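Side-chain contact in poly(ADP-ribose) glycohydrolase (Thermomonospora curvata, PDB 3SIG), which hydrolyses the ribose-ribose glycosidic bonds of poly(ADP-ribose), releasing ADP-ribose, which occupies its pocket here: residues 106-110 with 111-115. Numbering follows the deposited sequence.
Sequences SGAHA and QEEGL. With AR6 ([(2R,3S,4R,5R)-5-(6-aminopurin-9-yl)-3,4-dihydroxy-oxolan-2-yl]methyl [hydroxy-[[(2R,3S,4R,5S)-3,4,5-trihydroxyoxolan-2-yl]methoxy]phosphoryl] hydrogen phosphate), chain B.
Glu113 reaches back over the turn that precedes its helix, and its carboxylate ends facing the methyl groups of Ala108 and Ala110. Glu113 OE1 lies 3.1 Å from Ala110 CB, while its OE2 passes Ala108 CB at 3.8 Å. The chain gets there by a bend: CG lies beside the backbone N (chi1 -69°), and a second turn at chi2 (85°) folds the carboxylate up toward the ligand, with CB and CG drawn along Ala108 O. The small methyls of the two alanines let the carboxylate come this close. Glu113 OE2 then accepts a hydrogen bond of 2.7 Å from O1D, the anomeric hydroxyl of ADP-ribose, and another from Gly103 N, so ligand and loop together fix its rotation. With Glu113 replaced by alanine, O1D and Gly103 N would probably lose this acceptor, and a gap is likely to open beside the two methyl groups. Neighbouring Glu112 behaves differently: its extended side chain, with CG anti to the backbone N, runs alongside the same ribose, where OE1 accepts a bond from O2D at 2.7 Å. Ser96 N also bonds to OE1, while Gly101 N and Asn93 ND2 bond to OE2, so protein donors hold both oxygens in place. Ala110 is the N-cap residue; its O receives Gly114 N at 3.2 Å, closing the first helical turn. One residue on, Gln111 N donates almost straight (167°) to phosphate oxygen O2A, so the helix start probably helps stabilise the diphosphate's charge. Gln111 CG lies 3.7 Å from adenine C6, its amide being tied to Phe94 N, Leu92 O and Thr74 OG1. The Gln-Glu-Glu run at a helix start, following a glycine-rich loop, is the signature of the PARG family, set here in the ADP-ribose pocket of a macrodomain-type fold.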
ATOM      1  N   SER A 106       5.872 -15.883   7.370  1.00 15.47           N
ATOM      2  CA  SER A 106       6.719 -16.168   8.526  1.00 16.11           C
ATOM      3  C   SER A 106       6.253 -15.440   9.778  1.00 17.63           C
ATOM      4  O   SER A 106       6.920 -15.477  10.815  1.00 20.34           O
ATOM      5  CB  SER A 106       8.144 -15.704   8.221  1.00 25.79           C
ATOM      6  OG  SER A 106       8.648 -16.334   7.060  1.00 38.40           O
ATOM      7  N   GLY A 107       5.142 -14.721   9.675  1.00 17.05           N
ATOM      8  CA  GLY A 107       4.613 -13.997  10.814  1.00 16.18           C
ATOM      9  C   GLY A 107       5.233 -12.645  11.077  1.00 16.06           C
ATOM     10  O   GLY A 107       5.098 -12.088  12.172  1.00 17.96           O
ATOM     11  N   ALA A 108       5.916 -12.083  10.083  1.00 14.33           N
ATOM     12  CA  ALA A 108       6.492 -10.745  10.248  1.00 15.29           C
ATOM     13  C   ALA A 108       5.390  -9.703  10.410  1.00 13.51           C
ATOM     14  O   ALA A 108       4.258  -9.905   9.958  1.00 13.12           O
ATOM     15  CB  ALA A 108       7.394 -10.382   9.071  1.00 16.79           C
ATOM     16  N   HIS A 109       5.727  -8.592  11.046  1.00 15.77           N
ATOM     17  CA  HIS A 109       4.768  -7.569  11.432  1.00 15.17           C
ATOM     18  C   HIS A 109       5.174  -6.197  10.919  1.00 15.33           C
ATOM     19  O   HIS A 109       6.018  -5.520  11.499  1.00 18.18           O
ATOM     20  CB  HIS A 109       4.720  -7.523  12.953  1.00 16.46           C
ATOM     21  CG  HIS A 109       3.666  -6.619  13.518  1.00 17.02           C
ATOM     22  ND1 HIS A 109       2.449  -6.400  12.912  1.00 19.08           N
ATOM     23  CD2 HIS A 109       3.636  -5.918  14.681  1.00 24.76           C
ATOM     24  CE1 HIS A 109       1.722  -5.589  13.661  1.00 26.98           C
ATOM     25  NE2 HIS A 109       2.416  -5.290  14.745  1.00 28.81           N
ATOM     26  N   ALA A 110       4.574  -5.806   9.809  1.00 12.47           N
ATOM     27  CA  ALA A 110       4.694  -4.485   9.216  1.00 10.58           C
ATOM     28  C   ALA A 110       3.457  -4.280   8.342  1.00 10.74           C
ATOM     29  O   ALA A 110       2.563  -5.130   8.314  1.00 10.70           O
ATOM     30  CB  ALA A 110       6.002  -4.361   8.432  1.00 12.23           C
ATOM     31  N   GLN A 111       3.379  -3.154   7.660  1.00  9.17           N
ATOM     32  CA  GLN A 111       2.144  -2.797   6.970  1.00  8.34           C
ATOM     33  C   GLN A 111       1.778  -3.760   5.850  1.00  9.27           C
ATOM     34  O   GLN A 111       0.630  -4.216   5.749  1.00  8.95           O
ATOM     35  CB  GLN A 111       2.197  -1.352   6.456  1.00  8.84           C
ATOM     36  CG  GLN A 111       0.904  -0.814   5.895  1.00  9.43           C
ATOM     37  CD  GLN A 111       0.947  -0.630   4.392  1.00  8.17           C
ATOM     38  OE1 GLN A 111       1.750  -1.255   3.675  1.00  8.39           O
ATOM     39  NE2 GLN A 111       0.069   0.213   3.891  1.00  7.91           N
ATOM     40  N   GLU A 112       2.721  -4.098   4.992  1.00  7.19           N
ATOM     41  CA  GLU A 112       2.428  -4.978   3.879  1.00  7.09           C
ATOM     42  C   GLU A 112       1.935  -6.323   4.375  1.00  8.66           C
ATOM     43  O   GLU A 112       1.012  -6.900   3.825  1.00  8.58           O
ATOM     44  CB  GLU A 112       3.649  -5.176   2.967  1.00  8.51           C
ATOM     45  CG  GLU A 112       3.329  -6.211   1.848  1.00  8.31           C
ATOM     46  CD  GLU A 112       4.354  -6.302   0.743  1.00  8.59           C
ATOM     47  OE1 GLU A 112       5.561  -6.088   1.020  1.00  9.58           O
ATOM     48  OE2 GLU A 112       3.952  -6.652  -0.403  1.00  9.26           O
ATOM     49  N   GLU A 113       2.588  -6.868   5.385  1.00  9.48           N
ATOM     50  CA  GLU A 113       2.182  -8.166   5.927  1.00  8.93           C
ATOM     51  C   GLU A 113       0.740  -8.135   6.416  1.00  8.50           C
ATOM     52  O   GLU A 113      -0.001  -9.097   6.251  1.00 10.17           O
ATOM     53  CB  GLU A 113       3.135  -8.626   7.023  1.00 10.62           C
ATOM     54  CG  GLU A 113       4.534  -9.002   6.508  1.00 11.28           C
ATOM     55  CD  GLU A 113       5.516  -7.858   6.349  1.00 12.42           C
ATOM     56  OE1 GLU A 113       5.146  -6.683   6.531  1.00 13.53           O
ATOM     57  OE2 GLU A 113       6.687  -8.153   6.027  1.00 12.41           O
ATOM     58  N   GLY A 114       0.363  -7.040   7.075  1.00  8.77           N
ATOM     59  CA  GLY A 114      -1.018  -6.915   7.501  1.00  9.37           C
ATOM     60  C   GLY A 114      -1.977  -6.899   6.313  1.00  9.29           C
ATOM     61  O   GLY A 114      -3.047  -7.524   6.345  1.00 10.42           O
ATOM     62  N   LEU A 115      -1.601  -6.214   5.250  1.00  8.35           N
ATOM     63  CA  LEU A 115      -2.461  -6.225   4.065  1.00  8.11           C
ATOM     64  C   LEU A 115      -2.577  -7.644   3.512  1.00  8.83           C
ATOM     65  O   LEU A 115      -3.676  -8.112   3.166  1.00  8.50           O
ATOM     66  CB  LEU A 115      -1.887  -5.317   2.964  1.00  8.18           C
ATOM     67  CG  LEU A 115      -1.706  -3.848   3.357  1.00  8.41           C
ATOM     68  CD1 LEU A 115      -1.139  -3.057   2.217  1.00  8.02           C
ATOM     69  CD2 LEU A 115      -3.005  -3.203   3.893  1.00  9.59           C
TER
HETATM   70  N1  AR6 B 280      -1.292   1.130   8.788  1.00  9.49           N
HETATM   71  C2  AR6 B 280      -0.817   2.371   8.737  1.00 10.25           C
HETATM   72  N3  AR6 B 280       0.440   2.761   9.098  1.00  8.90           N
HETATM   73  C4  AR6 B 280       1.222   1.738   9.514  1.00 10.35           C
HETATM   74  C5  AR6 B 280       0.759   0.377   9.580  1.00  9.51           C
HETATM   75  C6  AR6 B 280      -0.533   0.147   9.184  1.00  9.54           C
HETATM   76  N6  AR6 B 280      -1.051  -1.147   9.246  1.00 11.25           N
HETATM   77  N7  AR6 B 280       1.879  -0.400  10.042  1.00 10.07           N
HETATM   78  C8  AR6 B 280       2.845   0.430  10.253  1.00 10.32           C
HETATM   79  N9  AR6 B 280       2.543   1.729   9.969  1.00  9.56           N
HETATM   80  PA  AR6 B 280       6.391  -0.145   7.282  1.00 10.02           P
HETATM   81  PB  AR6 B 280       8.301   0.514   5.092  1.00  9.49           P
HETATM   82  C1' AR6 B 280       3.329   2.958  10.030  1.00 10.60           C
HETATM   83  O1A AR6 B 280       7.542  -0.250   8.216  1.00 11.74           O
HETATM   84  O1B AR6 B 280       7.938   1.031   3.714  1.00  9.97           O
HETATM   85  C1D AR6 B 280       7.596  -4.800   5.155  1.00 10.70           C
HETATM   86  O1D AR6 B 280       8.209  -5.944   5.680  1.00 12.62           O
HETATM   87  C2' AR6 B 280       4.457   2.919  11.039  1.00  9.74           C
HETATM   88  O2' AR6 B 280       4.634   4.187  11.605  1.00 12.26           O
HETATM   89  O2A AR6 B 280       5.467  -1.330   7.159  1.00 10.77           O
HETATM   90  O2B AR6 B 280       9.180   1.355   5.955  1.00 10.19           O
HETATM   91  C2D AR6 B 280       7.636  -4.907   3.682  1.00 11.61           C
HETATM   92  O2D AR6 B 280       7.239  -6.111   3.123  1.00  9.81           O
HETATM   93  C3' AR6 B 280       5.624   2.574  10.187  1.00 11.11           C
HETATM   94  O3' AR6 B 280       6.819   3.077  10.688  1.00 12.06           O
HETATM   95  O3A AR6 B 280       6.912   0.298   5.846  1.00  9.27           O
HETATM   96  C3D AR6 B 280       8.876  -4.226   3.286  1.00  9.66           C
HETATM   97  O3D AR6 B 280       9.846  -5.240   3.311  1.00 13.34           O
HETATM   98  C4' AR6 B 280       5.309   3.170   8.845  1.00 10.59           C
HETATM   99  O4' AR6 B 280       3.905   3.291   8.793  1.00  9.66           O
HETATM  100  C4D AR6 B 280       9.052  -3.217   4.364  1.00  9.86           C
HETATM  101  O4D AR6 B 280       8.354  -3.664   5.517  1.00 11.50           O
HETATM  102  C5' AR6 B 280       5.829   2.401   7.638  1.00 10.40           C
HETATM  103  O5' AR6 B 280       5.389   1.053   7.678  1.00 10.44           O
HETATM  104  C5D AR6 B 280       8.585  -1.815   3.975  1.00  9.41           C
HETATM  105  O5D AR6 B 280       8.945  -0.926   5.015  1.00  9.55           O